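Local coordinates for protein omega transaminase (Pseudomonas sp., PDB 5LHA) that probably catalyses pyridoxal phosphate-dependent transfer of amino groups between amines and keto acids, as a class-III aminotransferase of fold type I, at residues M109-E113 against M276-R280; R114-F120 against A304-R310; T165-G169 against L180-L186; L213-I217 against V253-I259. All blocks are in the same frame, centred on the assembly; numbering follows the deposited sequence.

Contact 1 of 4, residues M109-E113 against M276-R280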
loop_
_atom_site.group_PDB
_atom_site.type_symbol
_atom_site.label_atom_id
_atom_site.label_comp_id
_atom_site.label_asym_id
_atom_site.label_seq_id
_atom_site.Cartn_x
_atom_site.Cartn_y
_atom_site.Cartn_z
ATOM N N MET A 109 38.109 5.529 -6.509
ATOM C CA MET A 109 37.964 4.701 -7.706
ATOM C C MET A 109 36.856 5.197 -8.615
ATOM O O MET A 109 36.933 5.035 -9.839
ATOM C CB MET A 109 37.633 3.260 -7.323
ATOM C CG MET A 109 38.735 2.467 -6.692
ATOM S SD MET A 109 38.080 0.816 -6.430
ATOM C CE MET A 109 38.198 0.141 -8.081
ATOM N N PHE A 110 35.807 5.772 -8.041
ATOM C CA PHE A 110 34.632 6.194 -8.791
ATOM C C PHE A 110 34.466 7.709 -8.762
ATOM O O PHE A 110 33.354 8.228 -8.692
ATOM C CB PHE A 110 33.384 5.493 -8.265
ATOM C CG PHE A 110 33.521 3.999 -8.206
ATOM C CD1 PHE A 110 33.829 3.275 -9.347
ATOM C CD2 PHE A 110 33.341 3.314 -7.015
ATOM C CE1 PHE A 110 33.959 1.901 -9.296
ATOM C CE2 PHE A 110 33.461 1.940 -6.963
ATOM C CZ PHE A 110 33.771 1.234 -8.103
ATOM N N ALA A 111 35.586 8.433 -8.803
ATOM C CA ALA A 111 35.504 9.879 -8.949
ATOM C C ALA A 111 34.891 10.242 -10.291
ATOM O O ALA A 111 34.149 11.223 -10.401
ATOM C CB ALA A 111 36.886 10.505 -8.799
ATOM N N GLN A 112 35.176 9.444 -11.322
ATOM C CA GLN A 112 34.557 9.642 -12.631
ATOM C C GLN A 112 33.044 9.736 -12.531
ATOM O O GLN A 112 32.409 10.423 -13.338
ATOM C CB GLN A 112 34.961 8.499 -13.567
ATOM C CG GLN A 112 34.378 8.599 -14.964
ATOM C CD GLN A 112 34.853 7.489 -15.889
ATOM O OE1 GLN A 112 34.194 7.177 -16.883
ATOM N NE2 GLN A 112 36.005 6.898 -15.575
ATOM N N GLU A 113 32.446 9.070 -11.548
ATOM C CA GLU A 113 31.013 9.150 -11.314
ATOM C C GLU A 113 30.659 10.116 -10.188
ATOM O O GLU A 113 29.511 10.128 -9.737
ATOM C CB GLU A 113 30.450 7.758 -11.031
ATOM C CG GLU A 113 30.513 6.809 -12.231
ATOM C CD GLU A 113 31.926 6.391 -12.586
ATOM O OE1 GLU A 113 32.761 6.273 -11.666
ATOM O OE2 GLU A 113 32.203 6.204 -13.791
ATOM N N MET A 276 35.476 -1.542 -14.921
ATOM C CA MET A 276 35.370 -1.476 -13.462
ATOM C C MET A 276 33.932 -1.247 -13.009
ATOM O O MET A 276 33.553 -1.651 -11.903
ATOM C CB MET A 276 36.286 -0.385 -12.912
ATOM C CG MET A 276 36.542 -0.483 -11.410
ATOM S SD MET A 276 37.501 -1.944 -10.933
ATOM C CE MET A 276 39.157 -1.450 -11.395
ATOM N N LEU A 277 33.129 -0.587 -13.834
ATOM C CA LEU A 277 31.689 -0.513 -13.661
ATOM C C LEU A 277 31.014 -0.834 -14.982
ATOM O O LEU A 277 31.548 -0.526 -16.053
ATOM C CB LEU A 277 31.228 0.863 -13.186
ATOM C CG LEU A 277 31.601 1.315 -11.785
ATOM C CD1 LEU A 277 31.120 2.741 -11.576
ATOM C CD2 LEU A 277 30.989 0.367 -10.763
ATOM N N GLY A 278 29.871 -1.514 -14.896
ATOM C CA GLY A 278 29.042 -1.692 -16.073
ATOM C C GLY A 278 28.510 -0.376 -16.612
ATOM O O GLY A 278 28.407 -0.190 -17.827
ATOM N N SER A 279 28.133 0.542 -15.713
ATOM C CA SER A 279 27.634 1.852 -16.129
ATOM C C SER A 279 28.722 2.667 -16.812
ATOM O O SER A 279 28.482 3.308 -17.840
ATOM C CB SER A 279 27.104 2.615 -14.921
ATOM O OG SER A 279 28.128 2.736 -13.956
ATOM N N ARG A 280 29.921 2.673 -16.232
ATOM C CA ARG A 280 31.063 3.303 -16.883
ATOM C C ARG A 280 31.347 2.681 -18.245
ATOM O O ARG A 280 31.696 3.388 -19.199
ATOM C CB ARG A 280 32.292 3.196 -15.977
ATOM C CG ARG A 280 33.516 3.918 -16.513
ATOM C CD ARG A 280 34.733 3.682 -15.640
ATOM N NE ARG A 280 34.533 4.257 -14.314
ATOM C CZ ARG A 280 35.378 4.139 -13.295
ATOM N NH1 ARG A 280 36.521 3.469 -13.432
ATOM N NH2 ARG A 280 35.077 4.705 -12.133
#
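Arg280 meets the carboxylate of Glu113 with the NE-NH2 edge of its guanidinium, a bidentate salt bridge that ties the loop after helix 97-109 to the short helix 278-281 within this fold type I aminotransferase. Its NH2 meets OE1 of Glu113 at 2.8 Å, and its NE meets OE2 of Glu113 at 3.1 Å. Both carboxylate oxygens are approached on the syn side, somewhat out of the carboxylate plane, and the two flat groups are turned only 18° apart. A bend at chi3 (-65°) in the otherwise extended arginine swings the guanidinium edge toward these acceptors. NH2 of Arg280 also donates to Met109 O at 3.0 Å, so a single nitrogen serves a charge and a backbone carbonyl. Gln112, stretched out from its backbone, lays NE2 over one face of the guanidinium; two donors meet there and no bond forms. Phe110 turns its ring edge to the same NH2, while CE1 of Phe110 lies 3.5 Å from CG of Leu277. Leu289 of strand 288-291 touches both Phe110 and Leu277. At the other end of the contact two methionines run nearly perpendicular to each other, with CE of Met109 resting 3.6 Å from SD of Met276.

Contact 2 of 4, residues R114-F120 against A304-R310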
loop_
_atom_site.group_PDB
_atom_site.type_symbol
_atom_site.label_atom_id
_atom_site.label_comp_id
_atom_site.label_asym_id
_atom_site.label_seq_id
_atom_site.Cartn_x
_atom_site.Cartn_y
_atom_site.Cartn_z
ATOM N N ARG A 114 31.620 10.934 -9.743
ATOM C CA ARG A 114 31.411 11.960 -8.715
ATOM C C ARG A 114 30.784 11.380 -7.446
ATOM O O ARG A 114 30.063 12.069 -6.721
ATOM C CB ARG A 114 30.575 13.130 -9.257
ATOM C CG ARG A 114 30.737 14.447 -8.475
ATOM C CD ARG A 114 29.915 15.621 -9.041
ATOM N NE ARG A 114 28.721 15.192 -9.779
ATOM C CZ ARG A 114 27.582 14.761 -9.227
ATOM N NH1 ARG A 114 27.453 14.689 -7.912
ATOM N NH2 ARG A 114 26.565 14.395 -9.998
ATOM N N MET A 115 31.056 10.106 -7.162
ATOM C CA MET A 115 30.605 9.505 -5.914
ATOM C C MET A 115 31.289 10.179 -4.732
ATOM O O MET A 115 32.501 10.408 -4.745
ATOM C CB MET A 115 30.907 8.007 -5.903
ATOM C CG MET A 115 30.067 7.169 -6.857
ATOM S SD MET A 115 28.289 7.320 -6.577
ATOM C CE MET A 115 27.672 7.181 -8.250
ATOM N N ALA A 116 30.516 10.472 -3.693
ATOM C CA ALA A 116 31.015 11.257 -2.571
ATOM C C ALA A 116 30.913 10.554 -1.226
ATOM O O ALA A 116 31.784 10.754 -0.376
ATOM C CB ALA A 116 30.278 12.600 -2.490
ATOM N N ARG A 117 29.882 9.733 -1.012
ATOM C CA ARG A 117 29.632 9.093 0.269
ATOM C C ARG A 117 29.314 7.616 0.065
ATOM O O ARG A 117 28.703 7.227 -0.935
ATOM C CB ARG A 117 28.471 9.772 1.009
ATOM C CG ARG A 117 28.726 11.218 1.389
ATOM C CD ARG A 117 29.650 11.318 2.588
ATOM N NE ARG A 117 29.826 12.697 3.039
ATOM C CZ ARG A 117 30.752 13.530 2.568
ATOM N NH1 ARG A 117 31.602 13.130 1.633
ATOM N NH2 ARG A 117 30.840 14.762 3.041
ATOM N N VAL A 118 29.732 6.801 1.036
ATOM C CA VAL A 118 29.470 5.366 1.053
ATOM C C VAL A 118 28.638 5.041 2.285
ATOM O O VAL A 118 28.922 5.541 3.380
ATOM C CB VAL A 118 30.767 4.534 1.073
ATOM C CG1 VAL A 118 30.446 3.067 0.818
ATOM C CG2 VAL A 118 31.792 5.062 0.079
ATOM N N LEU A 119 27.601 4.222 2.100
ATOM C CA LEU A 119 26.898 3.571 3.201
ATOM C C LEU A 119 27.151 2.072 3.082
ATOM O O LEU A 119 26.623 1.415 2.177
ATOM C CB LEU A 119 25.408 3.895 3.190
ATOM C CG LEU A 119 24.803 3.999 4.592
ATOM C CD1 LEU A 119 23.464 4.697 4.536
ATOM C CD2 LEU A 119 24.658 2.629 5.247
ATOM N N PHE A 120 27.943 1.538 4.012
ATOM C CA PHE A 120 28.399 0.159 3.966
ATOM C C PHE A 120 27.324 -0.782 4.494
ATOM O O PHE A 120 26.441 -0.404 5.267
ATOM C CB PHE A 120 29.683 -0.017 4.789
ATOM C CG PHE A 120 30.916 0.542 4.124
ATOM C CD1 PHE A 120 31.500 -0.103 3.044
ATOM C CD2 PHE A 120 31.473 1.736 4.561
ATOM C CE1 PHE A 120 32.621 0.427 2.429
ATOM C CE2 PHE A 120 32.589 2.261 3.946
ATOM C CZ PHE A 120 33.163 1.602 2.883
ATOM N N ALA A 304 28.083 -2.354 -0.312
ATOM C CA ALA A 304 28.272 -0.910 -0.252
ATOM C C ALA A 304 27.320 -0.209 -1.204
ATOM O O ALA A 304 27.046 -0.701 -2.302
ATOM C CB ALA A 304 29.717 -0.501 -0.573
ATOM N N THR A 305 26.802 0.929 -0.751
ATOM C CA THR A 305 26.031 1.845 -1.578
ATOM C C THR A 305 26.754 3.184 -1.601
ATOM O O THR A 305 26.984 3.780 -0.545
ATOM C CB THR A 305 24.622 2.005 -1.023
ATOM O OG1 THR A 305 24.093 0.707 -0.741
ATOM C CG2 THR A 305 23.714 2.700 -2.053
ATOM N N LEU A 306 27.119 3.647 -2.792
ATOM C CA LEU A 306 27.795 4.932 -2.955
ATOM C C LEU A 306 26.816 5.960 -3.492
ATOM O O LEU A 306 25.965 5.641 -4.321
ATOM C CB LEU A 306 28.990 4.834 -3.905
ATOM C CG LEU A 306 30.294 4.222 -3.373
ATOM C CD1 LEU A 306 30.152 2.721 -3.177
ATOM C CD2 LEU A 306 31.455 4.535 -4.304
ATOM N N PHE A 307 26.961 7.198 -3.028
ATOM C CA PHE A 307 26.093 8.305 -3.401
ATOM C C PHE A 307 26.944 9.439 -3.940
ATOM O O PHE A 307 28.025 9.720 -3.414
ATOM C CB PHE A 307 25.261 8.776 -2.204
ATOM C CG PHE A 307 24.471 7.667 -1.555
ATOM C CD1 PHE A 307 25.062 6.814 -0.639
ATOM C CD2 PHE A 307 23.135 7.476 -1.879
ATOM C CE1 PHE A 307 24.339 5.779 -0.057
ATOM C CE2 PHE A 307 22.403 6.443 -1.296
ATOM C CZ PHE A 307 23.004 5.601 -0.385
ATOM N N ASN A 308 26.462 10.082 -4.997
ATOM C CA ASN A 308 27.246 11.139 -5.607
ATOM C C ASN A 308 27.110 12.435 -4.806
ATOM O O ASN A 308 26.341 12.525 -3.844
ATOM C CB ASN A 308 26.848 11.306 -7.079
ATOM C CG ASN A 308 25.387 11.702 -7.269
ATOM O OD1 ASN A 308 24.669 11.961 -6.313
ATOM N ND2 ASN A 308 24.945 11.725 -8.517
ATOM N N GLN A 309 27.896 13.440 -5.213
ATOM C CA GLN A 309 27.932 14.720 -4.509
ATOM C C GLN A 309 26.561 15.381 -4.488
ATOM O O GLN A 309 26.167 15.968 -3.475
ATOM C CB GLN A 309 28.956 15.647 -5.165
ATOM C CG GLN A 309 29.401 16.832 -4.309
ATOM C CD GLN A 309 30.410 16.462 -3.234
ATOM O OE1 GLN A 309 31.480 15.926 -3.531
ATOM N NE2 GLN A 309 30.082 16.759 -1.979
ATOM N N ARG A 310 25.835 15.324 -5.607
ATOM C CA ARG A 310 24.471 15.843 -5.663
ATOM C C ARG A 310 23.634 15.359 -4.482
ATOM O O ARG A 310 23.124 16.158 -3.689
ATOM C CB ARG A 310 23.822 15.432 -6.986
ATOM C CG ARG A 310 22.337 15.725 -7.076
ATOM C CD ARG A 310 21.695 14.964 -8.225
ATOM N NE ARG A 310 20.235 15.079 -8.217
ATOM C CZ ARG A 310 19.434 14.679 -9.204
ATOM N NH1 ARG A 310 19.934 14.137 -10.305
ATOM N NH2 ARG A 310 18.121 14.826 -9.089
HETATM O O HOH W 1 25.172 -0.587 1.500
#
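Val118 and Leu306 run alongside each other in the same direction, CG2 of Val118 3.9 Å from CG of Leu306, on the face of the sheet that also carries Phe120 and Ala304. CG1 of Val118, set opposite the backbone N (chi1 -169°), fits between neighbours: it sits over the centre of the Phe120 ring and also touches Ala304 CB. Met115 reaches across Leu306, its SD 3.7 Å from Leu306 CB. On the other face the Phe307 ring turns an edge to Leu119, with CE1 of Phe307 3.9 Å from CB of Leu119; Trp22 of the second subunit meets the same ring. The two strands are an antiparallel pair at one side of the mixed sheet that runs from strand 115-121 to strand 184-187 in the fold type I architecture, and a classic beta bulge interrupts their register. Phe307 O there accepts from two successive amides, Ala116 N at 2.6 Å and Arg117 N at 3.0 Å. Arg117 sends its guanidinium away from the partner strand, to a salt bridge with Glu316. Near the far end a water donates to Leu119 O at 2.6 Å and to Thr305 OG1 at 2.8 Å; the threonine oxygen is also hydrogen-bonded to Ala127 O. Asn308 is the N-cap of the following helix: its chi1 of 61° places OD1 to receive Ile311 N, while Arg114 O takes the N-H of Gln309.

Contact 3 of 4, residues T165-G169 against L180-L186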
loop_
_atom_site.group_PDB
_atom_site.type_symbol
_atom_site.label_atom_id
_atom_site.label_comp_id
_atom_site.label_asym_id
_atom_site.label_seq_id
_atom_site.Cartn_x
_atom_site.Cartn_y
_atom_site.Cartn_z
ATOM N N THR A 165 12.874 -6.914 -3.314
ATOM C CA THR A 165 11.914 -7.850 -3.896
ATOM C C THR A 165 10.817 -7.105 -4.652
ATOM O O THR A 165 10.351 -7.569 -5.698
ATOM C CB THR A 165 11.300 -8.755 -2.821
ATOM O OG1 THR A 165 12.326 -9.304 -1.984
ATOM C CG2 THR A 165 10.545 -9.908 -3.461
ATOM N N SER A 166 10.380 -5.956 -4.124
ATOM C CA SER A 166 9.278 -5.225 -4.744
ATOM C C SER A 166 9.635 -4.711 -6.134
ATOM O O SER A 166 8.752 -4.591 -6.990
ATOM C CB SER A 166 8.846 -4.077 -3.841
ATOM O OG SER A 166 8.596 -4.572 -2.538
ATOM N N VAL A 167 10.910 -4.404 -6.386
ATOM C CA VAL A 167 11.319 -3.878 -7.685
ATOM C C VAL A 167 11.888 -4.949 -8.603
ATOM O O VAL A 167 12.315 -4.627 -9.721
ATOM C CB VAL A 167 12.318 -2.713 -7.525
ATOM C CG1 VAL A 167 11.642 -1.531 -6.858
ATOM C CG2 VAL A 167 13.540 -3.155 -6.718
ATOM N N GLY A 168 11.880 -6.213 -8.185
ATOM C CA GLY A 168 12.381 -7.274 -9.046
ATOM C C GLY A 168 11.416 -7.563 -10.184
ATOM O O GLY A 168 10.200 -7.545 -10.012
ATOM N N GLY A 169 11.971 -7.864 -11.351
ATOM C CA GLY A 169 11.190 -8.054 -12.555
ATOM C C GLY A 169 10.902 -9.491 -12.931
ATOM O O GLY A 169 10.449 -9.735 -14.056
ATOM N N LEU A 180 3.945 -6.388 -1.438
ATOM C CA LEU A 180 5.057 -5.704 -0.803
ATOM C C LEU A 180 4.943 -4.205 -1.069
ATOM O O LEU A 180 3.854 -3.639 -0.960
ATOM C CB LEU A 180 6.370 -6.323 -1.286
ATOM C CG LEU A 180 6.423 -7.850 -1.030
ATOM C CD1 LEU A 180 7.687 -8.478 -1.584
ATOM C CD2 LEU A 180 6.227 -8.258 0.445
ATOM N N LEU A 181 6.035 -3.540 -1.415
ATOM C CA LEU A 181 5.988 -2.089 -1.532
ATOM C C LEU A 181 5.102 -1.671 -2.703
ATOM O O LEU A 181 5.190 -2.234 -3.797
ATOM C CB LEU A 181 7.394 -1.527 -1.706
ATOM C CG LEU A 181 7.552 -0.057 -1.314
ATOM C CD1 LEU A 181 7.496 0.091 0.203
ATOM C CD2 LEU A 181 8.852 0.493 -1.858
ATOM N N ALA A 182 4.238 -0.688 -2.461
ATOM C CA ALA A 182 3.375 -0.126 -3.488
ATOM C C ALA A 182 4.144 0.882 -4.335
ATOM O O ALA A 182 5.227 1.341 -3.971
ATOM C CB ALA A 182 2.160 0.556 -2.859
ATOM N N GLY A 183 3.557 1.239 -5.474
ATOM C CA GLY A 183 4.125 2.287 -6.304
ATOM C C GLY A 183 5.410 1.908 -7.002
ATOM O O GLY A 183 6.245 2.780 -7.263
ATOM N N CYS A 184 5.606 0.626 -7.293
ATOM C CA CYS A 184 6.769 0.163 -8.037
ATOM C C CYS A 184 6.330 -0.273 -9.427
ATOM O O CYS A 184 5.391 -1.063 -9.560
ATOM C CB CYS A 184 7.448 -0.978 -7.291
ATOM S SG CYS A 184 7.963 -0.449 -5.659
ATOM N N HIS A 185 7.019 0.220 -10.459
ATOM C CA HIS A 185 6.544 0.056 -11.827
ATOM C C HIS A 185 7.620 -0.524 -12.731
ATOM O O HIS A 185 8.773 -0.090 -12.699
ATOM C CB HIS A 185 6.039 1.394 -12.380
ATOM C CG HIS A 185 4.856 1.937 -11.637
ATOM N ND1 HIS A 185 4.975 2.734 -10.518
ATOM C CD2 HIS A 185 3.526 1.766 -11.837
ATOM C CE1 HIS A 185 3.771 3.050 -10.074
ATOM N NE2 HIS A 185 2.875 2.474 -10.856
ATOM N N LEU A 186 7.228 -1.498 -13.551
ATOM C CA LEU A 186 8.163 -2.216 -14.406
ATOM C C LEU A 186 8.165 -1.664 -15.825
ATOM O O LEU A 186 7.122 -1.293 -16.371
ATOM C CB LEU A 186 7.842 -3.712 -14.452
ATOM C CG LEU A 186 8.340 -4.541 -13.278
ATOM C CD1 LEU A 186 8.067 -6.010 -13.539
ATOM C CD2 LEU A 186 9.801 -4.304 -13.066
HETATM O O HOH W 2 5.722 -4.395 -5.453
#
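Ser166 overlaps the loop at Leu180 and Leu181, its CB lying 3.6 Å from CB of Leu181. The contact belongs to a beta-alpha-beta crossover, in which helix 162-166 links strand 149-153 to its parallel neighbour 184-187. The hydroxyl does the bonding: Leu181 N donates to Ser166 OG at 3.0 Å with an N-H...O angle of 159°. The same oxygen is hydrogen-bonded to Met162 O, one turn back in its own helix, an orientation set by a chi1 of -52° that holds OG beside the backbone N. It is therefore engaged on the helix and on the loop 180-183 at once, and packing round it is close, with Leu180 CB at 3.1 Å from Ser166 OG. With an alanine here, Leu181 N is likely to lose its acceptor, and the segment before strand 184-187 could shift. A water bridges the two segments, donating to Leu181 O at 2.8 Å and only weakly to Ser166 O. To one flank CG2 of Thr165 meets CD1 of Leu180 at 3.7 Å, and Arg136 of the second subunit packs on Leu180. Farther along, CG1 of Val167 faces the sulfur of Cys184. Leu186, which also packs on Leu219 of the third subunit, spreads its two methyls against a glycine, CD1 of Leu186 lying 3.9 Å from CA of Gly169.

Contact 4 of 4, residues L213-I217 against V253-I259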
loop_
_atom_site.group_PDB
_atom_site.type_symbol
_atom_site.label_atom_id
_atom_site.label_comp_id
_atom_site.label_asym_id
_atom_site.label_seq_id
_atom_site.Cartn_x
_atom_site.Cartn_y
_atom_site.Cartn_z
ATOM N N LEU A 213 9.460 4.340 -21.780
ATOM C CA LEU A 213 9.852 4.959 -20.517
ATOM C C LEU A 213 9.297 6.381 -20.382
ATOM O O LEU A 213 8.792 6.762 -19.317
ATOM C CB LEU A 213 11.378 4.929 -20.388
ATOM C CG LEU A 213 12.038 5.740 -19.276
ATOM C CD1 LEU A 213 11.596 5.259 -17.920
ATOM C CD2 LEU A 213 13.546 5.622 -19.410
ATOM N N GLU A 214 9.387 7.186 -21.447
ATOM C CA GLU A 214 8.819 8.532 -21.394
ATOM C C GLU A 214 7.318 8.496 -21.155
ATOM O O GLU A 214 6.778 9.318 -20.405
ATOM C CB GLU A 214 9.105 9.299 -22.680
ATOM C CG GLU A 214 10.543 9.633 -22.876
ATOM C CD GLU A 214 10.830 10.192 -24.249
ATOM O OE1 GLU A 214 9.992 10.050 -25.167
ATOM O OE2 GLU A 214 11.919 10.772 -24.412
ATOM N N GLU A 215 6.624 7.567 -21.814
ATOM C CA GLU A 215 5.180 7.486 -21.662
ATOM C C GLU A 215 4.804 7.133 -20.231
ATOM O O GLU A 215 3.884 7.728 -19.657
ATOM C CB GLU A 215 4.616 6.466 -22.651
ATOM C CG GLU A 215 4.650 6.960 -24.095
ATOM C CD GLU A 215 4.494 5.846 -25.109
ATOM O OE1 GLU A 215 4.457 4.669 -24.693
ATOM O OE2 GLU A 215 4.411 6.147 -26.321
ATOM N N GLN A 216 5.537 6.197 -19.622
ATOM C CA GLN A 216 5.266 5.820 -18.238
ATOM C C GLN A 216 5.526 6.980 -17.288
ATOM O O GLN A 216 4.790 7.170 -16.313
ATOM C CB GLN A 216 6.114 4.608 -17.848
ATOM C CG GLN A 216 5.687 3.313 -18.516
ATOM C CD GLN A 216 4.178 3.167 -18.602
ATOM O OE1 GLN A 216 3.605 3.169 -19.692
ATOM N NE2 GLN A 216 3.527 3.048 -17.454
ATOM N N ILE A 217 6.597 7.738 -17.534
ATOM C CA ILE A 217 6.927 8.889 -16.692
ATOM C C ILE A 217 5.822 9.933 -16.760
ATOM O O ILE A 217 5.421 10.507 -15.739
ATOM C CB ILE A 217 8.287 9.488 -17.102
ATOM C CG1 ILE A 217 9.420 8.503 -16.808
ATOM C CG2 ILE A 217 8.525 10.834 -16.410
ATOM C CD1 ILE A 217 10.776 8.971 -17.292
ATOM N N VAL A 253 17.033 10.514 -20.187
ATOM C CA VAL A 253 15.618 10.609 -19.839
ATOM C C VAL A 253 15.445 10.919 -18.358
ATOM O O VAL A 253 14.599 11.737 -17.976
ATOM C CB VAL A 253 14.884 9.315 -20.245
ATOM C CG1 VAL A 253 13.449 9.341 -19.754
ATOM C CG2 VAL A 253 14.909 9.152 -21.754
ATOM N N CYS A 254 16.252 10.285 -17.503
ATOM C CA CYS A 254 16.199 10.575 -16.074
ATOM C C CYS A 254 16.553 12.032 -15.797
ATOM O O CYS A 254 15.980 12.662 -14.899
ATOM C CB CYS A 254 17.145 9.643 -15.312
ATOM S SG CYS A 254 16.614 7.913 -15.199
ATOM N N ASP A 255 17.488 12.586 -16.573
ATOM C CA ASP A 255 17.894 13.974 -16.372
ATOM C C ASP A 255 16.771 14.944 -16.718
ATOM O O ASP A 255 16.602 15.968 -16.047
ATOM C CB ASP A 255 19.132 14.288 -17.214
ATOM C CG ASP A 255 20.400 13.707 -16.633
ATOM O OD1 ASP A 255 20.479 13.542 -15.397
ATOM O OD2 ASP A 255 21.329 13.428 -17.421
ATOM N N ARG A 256 15.986 14.632 -17.754
ATOM C CA ARG A 256 14.835 15.458 -18.113
ATOM C C ARG A 256 13.900 15.673 -16.932
ATOM O O ARG A 256 13.193 16.684 -16.873
ATOM C CB ARG A 256 14.069 14.808 -19.268
ATOM C CG ARG A 256 13.691 15.749 -20.409
ATOM C CD ARG A 256 13.303 14.948 -21.646
ATOM N NE ARG A 256 14.430 14.134 -22.099
ATOM C CZ ARG A 256 14.340 13.123 -22.956
ATOM N NH1 ARG A 256 13.163 12.786 -23.464
ATOM N NH2 ARG A 256 15.430 12.446 -23.296
ATOM N N HIS A 257 13.852 14.720 -16.005
ATOM C CA HIS A 257 12.877 14.742 -14.922
ATOM C C HIS A 257 13.524 14.730 -13.543
ATOM O O HIS A 257 12.819 14.562 -12.540
ATOM C CB HIS A 257 11.912 13.570 -15.096
ATOM C CG HIS A 257 11.276 13.541 -16.449
ATOM N ND1 HIS A 257 11.787 12.797 -17.491
ATOM C CD2 HIS A 257 10.208 14.208 -16.950
ATOM C CE1 HIS A 257 11.044 12.983 -18.567
ATOM N NE2 HIS A 257 10.080 13.835 -18.266
ATOM N N GLY A 258 14.845 14.870 -13.470
ATOM C CA GLY A 258 15.565 14.840 -12.214
ATOM C C GLY A 258 15.542 13.517 -11.491
ATOM O O GLY A 258 15.960 13.457 -10.330
ATOM N N ILE A 259 15.093 12.448 -12.155
ATOM C CA ILE A 259 14.963 11.145 -11.517
ATOM C C ILE A 259 16.342 10.565 -11.264
ATOM O O ILE A 259 17.235 10.642 -12.118
ATOM C CB ILE A 259 14.120 10.219 -12.407
ATOM C CG1 ILE A 259 12.688 10.761 -12.495
ATOM C CG2 ILE A 259 14.189 8.757 -11.925
ATOM C CD1 ILE A 259 11.870 10.169 -13.613
#
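Ile217 presses a methyl squarely onto the His257 ring: CG2 stands 3.7 Å from the ring centroid and only 4° off its normal, a CH-pi contact over the face. Its other branch is equally occupied. With CG1 opposite the carbonyl carbon (chi1 -66°), CD1 of Ile217 reaches Val253 CG1 at 3.7 Å and Ile259 CD1 at 4.0 Å. Leu213 comes the other way alongside Val253, bringing its CD2 to 3.7 Å from Val253 CG1, so that this one valine methyl is shared by two residues of helix 202-220. The imidazole is fixed from its own side as well, since ND1 of His257 donates to Val253 O at 3.0 Å. Replacing the imidazole of His257 by the methyl of an alanine is likely to open a gap beside Ile217 CG2 and leave Val253 O without this donor. The histidine stands where helix 246-256 ends in a Schellman motif: Gly258, with positive phi, is the C-prime residue, Ile259 N turns back to Cys254 O, and Gly258 N bonds weakly to Asp255 O, before strand 260-264. The outer side is looser. There Glu214 and Arg256, the arginine exposed, form a salt bridge through a single pair of atoms. The carboxylate and guanidinium planes stand 74° apart, and Glu214 OE2 is met on its anti side. The 2.5 Å between Glu214 OE2 and Arg256 NH1 is suspiciously short, which leaves the exact length of this bond doubtful.

Overall arrangement
From the N terminus, residues 109-113 and 114-120 come first, and both wait for distant partners. Contact 3 closes a short loop within one beta-alpha-beta unit; contact 4 follows in series, pairing helix 202-220 with the end of helix 246-256. Both are nested inside the long loops of contacts 1 and 2. Residues 276-280 then close contact 1, and 304-310 close contact 2, so these two cross along the chain. They also touch in space, where Phe110 packs on Leu306. Contacts 2 and 3 involve the opposite outermost strands, within this chain, of one sheet, the centres of the two contacts about 23 Å apart, and Arg310 probably hydrogen-bonds to Gly258 O, joining contact 2 to contact 4.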